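Local structure of hypothetical protein Atu1540 (Agrobacterium tumefaciens str. C58, 2HWJ) at residues D134-L139 and D172-S177. The protein is of unknown function but belongs to a putative ParB-like nuclease family of the ParB/sulfiredoxin clan. Numbering follows the deposited sequence.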
ATOM      1  N   ASP A 134      22.596  15.425  -6.368  1.00 55.79           N
ATOM      2  CA  ASP A 134      22.313  15.631  -4.951  1.00 57.07           C
ATOM      3  C   ASP A 134      23.234  14.781  -4.021  1.00 57.87           C
ATOM      4  O   ASP A 134      23.055  13.595  -3.821  1.00 59.35           O
ATOM      5  CB  ASP A 134      20.836  15.643  -4.622  1.00 56.10           C
ATOM      6  CG  ASP A 134      20.539  15.663  -3.076  1.00 62.20           C
ATOM      7  OD1 ASP A 134      21.507  15.858  -2.267  1.00 66.67           O
ATOM      8  OD2 ASP A 134      19.323  15.469  -2.648  1.00 62.43           O
ATOM      9  N   PRO A 135      24.268  15.417  -3.461  1.00 58.21           N
ATOM     10  CA  PRO A 135      25.232  14.589  -2.715  1.00 57.80           C
ATOM     11  C   PRO A 135      24.597  13.967  -1.491  1.00 57.56           C
ATOM     12  O   PRO A 135      25.018  12.892  -1.071  1.00 57.95           O
ATOM     13  CB  PRO A 135      26.373  15.573  -2.331  1.00 57.79           C
ATOM     14  CG  PRO A 135      25.722  16.998  -2.449  1.00 57.13           C
ATOM     15  CD  PRO A 135      24.635  16.857  -3.530  1.00 57.48           C
ATOM     16  N   PHE A 136      23.573  14.571  -0.911  1.00 57.83           N
ATOM     17  CA  PHE A 136      22.901  13.818   0.190  1.00 57.34           C
ATOM     18  C   PHE A 136      22.127  12.641  -0.317  1.00 56.87           C
ATOM     19  O   PHE A 136      21.977  11.639   0.418  1.00 56.79           O
ATOM     20  CB  PHE A 136      22.098  14.699   1.155  1.00 57.27           C
ATOM     21  CG  PHE A 136      22.984  15.601   1.935  1.00 59.03           C
ATOM     22  CD1 PHE A 136      23.315  16.880   1.431  1.00 58.65           C
ATOM     23  CD2 PHE A 136      23.635  15.135   3.095  1.00 59.54           C
ATOM     24  CE1 PHE A 136      24.213  17.699   2.098  1.00 54.91           C
ATOM     25  CE2 PHE A 136      24.555  15.967   3.785  1.00 61.15           C
ATOM     26  CZ  PHE A 136      24.827  17.260   3.284  1.00 59.32           C
ATOM     27  N   ARG A 137      21.676  12.713  -1.572  1.00 55.18           N
ATOM     28  CA  ARG A 137      21.072  11.535  -2.088  1.00 54.78           C
ATOM     29  C   ARG A 137      22.089  10.364  -2.075  1.00 56.02           C
ATOM     30  O   ARG A 137      21.692   9.202  -1.777  1.00 56.10           O
ATOM     31  CB  ARG A 137      20.507  11.802  -3.443  1.00 54.73           C
ATOM     32  CG  ARG A 137      19.922  10.604  -4.079  1.00 53.33           C
ATOM     33  CD  ARG A 137      18.798  10.087  -3.284  1.00 54.96           C
ATOM     34  NE  ARG A 137      18.246   8.912  -3.906  1.00 57.82           N
ATOM     35  CZ  ARG A 137      18.838   7.714  -3.875  1.00 61.57           C
ATOM     36  NH1 ARG A 137      20.007   7.570  -3.259  1.00 61.92           N
ATOM     37  NH2 ARG A 137      18.284   6.670  -4.484  1.00 59.07           N
ATOM     38  N   SER A 138      23.382  10.635  -2.359  1.00 55.02           N
ATOM     39  CA  SER A 138      24.377   9.547  -2.412  1.00 54.71           C
ATOM     40  C   SER A 138      24.663   9.047  -1.038  1.00 55.40           C
ATOM     41  O   SER A 138      24.856   7.843  -0.801  1.00 55.05           O
ATOM     42  CB  SER A 138      25.681  10.020  -2.946  1.00 54.02           C
ATOM     43  OG  SER A 138      25.576  10.389  -4.280  1.00 55.27           O
ATOM     44  N   LEU A 139      24.745   9.994  -0.121  1.00 55.98           N
ATOM     45  CA  LEU A 139      24.973   9.639   1.262  1.00 56.86           C
ATOM     46  C   LEU A 139      23.833   8.747   1.763  1.00 57.70           C
ATOM     47  O   LEU A 139      24.115   7.681   2.280  1.00 58.72           O
ATOM     48  CB  LEU A 139      25.093  10.883   2.137  1.00 57.06           C
ATOM     49  CG  LEU A 139      25.544  10.537   3.561  1.00 58.65           C
ATOM     50  CD1 LEU A 139      26.970   9.956   3.617  1.00 57.25           C
ATOM     51  CD2 LEU A 139      25.402  11.683   4.493  1.00 59.20           C
ATOM     52  N   ASP A 172      30.598  20.326   3.722  1.00 65.13           N
ATOM     53  CA  ASP A 172      32.013  20.261   3.797  1.00 66.05           C
ATOM     54  C   ASP A 172      32.550  18.944   4.382  1.00 66.01           C
ATOM     55  O   ASP A 172      33.670  18.537   4.055  1.00 66.35           O
ATOM     56  CB  ASP A 172      32.528  21.515   4.544  1.00 66.19           C
ATOM     57  CG  ASP A 172      32.241  22.807   3.738  1.00 68.58           C
ATOM     58  OD1 ASP A 172      31.716  22.669   2.597  1.00 71.19           O
ATOM     59  OD2 ASP A 172      32.534  23.942   4.208  1.00 70.81           O
ATOM     60  N   LEU A 173      31.780  18.257   5.226  1.00 65.07           N
ATOM     61  CA  LEU A 173      32.256  16.991   5.743  1.00 64.07           C
ATOM     62  C   LEU A 173      32.139  15.998   4.634  1.00 63.46           C
ATOM     63  O   LEU A 173      32.963  15.105   4.488  1.00 63.81           O
ATOM     64  CB  LEU A 173      31.404  16.540   6.910  1.00 64.23           C
ATOM     65  CG  LEU A 173      32.095  15.745   8.047  1.00 65.55           C
ATOM     66  CD1 LEU A 173      31.442  14.363   8.286  1.00 61.79           C
ATOM     67  CD2 LEU A 173      33.702  15.689   7.996  1.00 63.84           C
ATOM     68  N   LEU A 174      31.102  16.208   3.844  1.00 62.75           N
ATOM     69  CA  LEU A 174      30.663  15.274   2.827  1.00 62.71           C
ATOM     70  C   LEU A 174      31.601  15.298   1.640  1.00 62.13           C
ATOM     71  O   LEU A 174      31.732  14.292   0.936  1.00 62.65           O
ATOM     72  CB  LEU A 174      29.270  15.651   2.329  1.00 61.61           C
ATOM     73  CG  LEU A 174      28.284  14.517   2.247  1.00 61.69           C
ATOM     74  CD1 LEU A 174      26.980  14.852   1.509  1.00 60.12           C
ATOM     75  CD2 LEU A 174      28.918  13.279   1.636  1.00 66.86           C
ATOM     76  N   SER A 175      32.208  16.433   1.357  1.00 60.59           N
ATOM     77  CA  SER A 175      33.103  16.393   0.233  1.00 60.88           C
ATOM     78  C   SER A 175      34.513  16.141   0.714  1.00 60.75           C
ATOM     79  O   SER A 175      35.320  15.595  -0.028  1.00 61.10           O
ATOM     80  CB  SER A 175      33.018  17.649  -0.620  1.00 60.65           C
ATOM     81  OG  SER A 175      32.695  18.724   0.206  1.00 60.76           O
ATOM     82  N   ASP A 176      34.795  16.565   1.947  1.00 60.19           N
ATOM     83  CA  ASP A 176      36.081  16.377   2.564  1.00 59.37           C
ATOM     84  C   ASP A 176      36.275  14.872   2.702  1.00 58.72           C
ATOM     85  O   ASP A 176      37.267  14.314   2.187  1.00 58.50           O
ATOM     86  CB  ASP A 176      36.120  16.978   3.976  1.00 60.33           C
ATOM     87  CG  ASP A 176      36.511  18.495   4.046  1.00 62.26           C
ATOM     88  OD1 ASP A 176      36.733  19.271   3.053  1.00 62.09           O
ATOM     89  OD2 ASP A 176      36.567  18.899   5.224  1.00 64.74           O
ATOM     90  N   SER A 177      35.338  14.225   3.408  1.00 57.40           N
ATOM     91  CA  SER A 177      35.434  12.818   3.703  1.00 56.77           C
ATOM     92  C   SER A 177      34.081  12.154   3.733  1.00 56.76           C
ATOM     93  O   SER A 177      33.345  12.209   4.729  1.00 57.21           O
ATOM     94  CB  SER A 177      36.153  12.535   5.017  1.00 56.98           C
ATOM     95  OG  SER A 177      36.177  11.110   5.236  1.00 57.74           O
TER
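Leu174, on the short helix 171-176, packs against Pro135, Phe136 and Leu139 at the N-terminal end of helix 135-146, joining two helices of the helical C-terminal part of the chain. The local helix axes come no closer than 11.1 Å and are inclined at 68°, and Leu174 supplies most of the buried surface between the segments. Leu174 CD1 sits over one face of the Phe136 ring, 3.6 Å from the ring centroid. This is a CH-pi contact. The methyl is shifted toward the rim, and its closest ring atom is CE2 of Phe136, 3.5 Å from Leu174 CD1. The ring reaches this place because CG of Phe136 is anti to its carbonyl carbon (chi1 -67°), which brings the ring out to Leu174. The same methyl also touches Pro135, with Leu174 CD1 4.0 Å from Pro135 CB and 3.8 Å from Pro135 O. The other branch is used more loosely: Leu174 CD2 lies 4.3 Å from Leu139 CD1, one helical turn on from Pro135. The side chains that meet are all apolar.

Asp134 is the N-cap of helix 135-146. Asp134 OD1 accepts weak bonds from Phe136 N (2.8 Å) and Arg137 N (3.2 Å), and it also forms a salt bridge with Arg166. That pairing ties the cap to helix 157-166, whose Ala162 and Arg166 also touch the Phe136 side chain. Ala181 of helix 178-189 meets both Leu139 and Leu174, so helix 178-189 also packs against both residues. The arrangement is oblique helix-helix packing within the helical C-terminal part of the chain, with one leucine inserted among the side chains at the capped start of the helix.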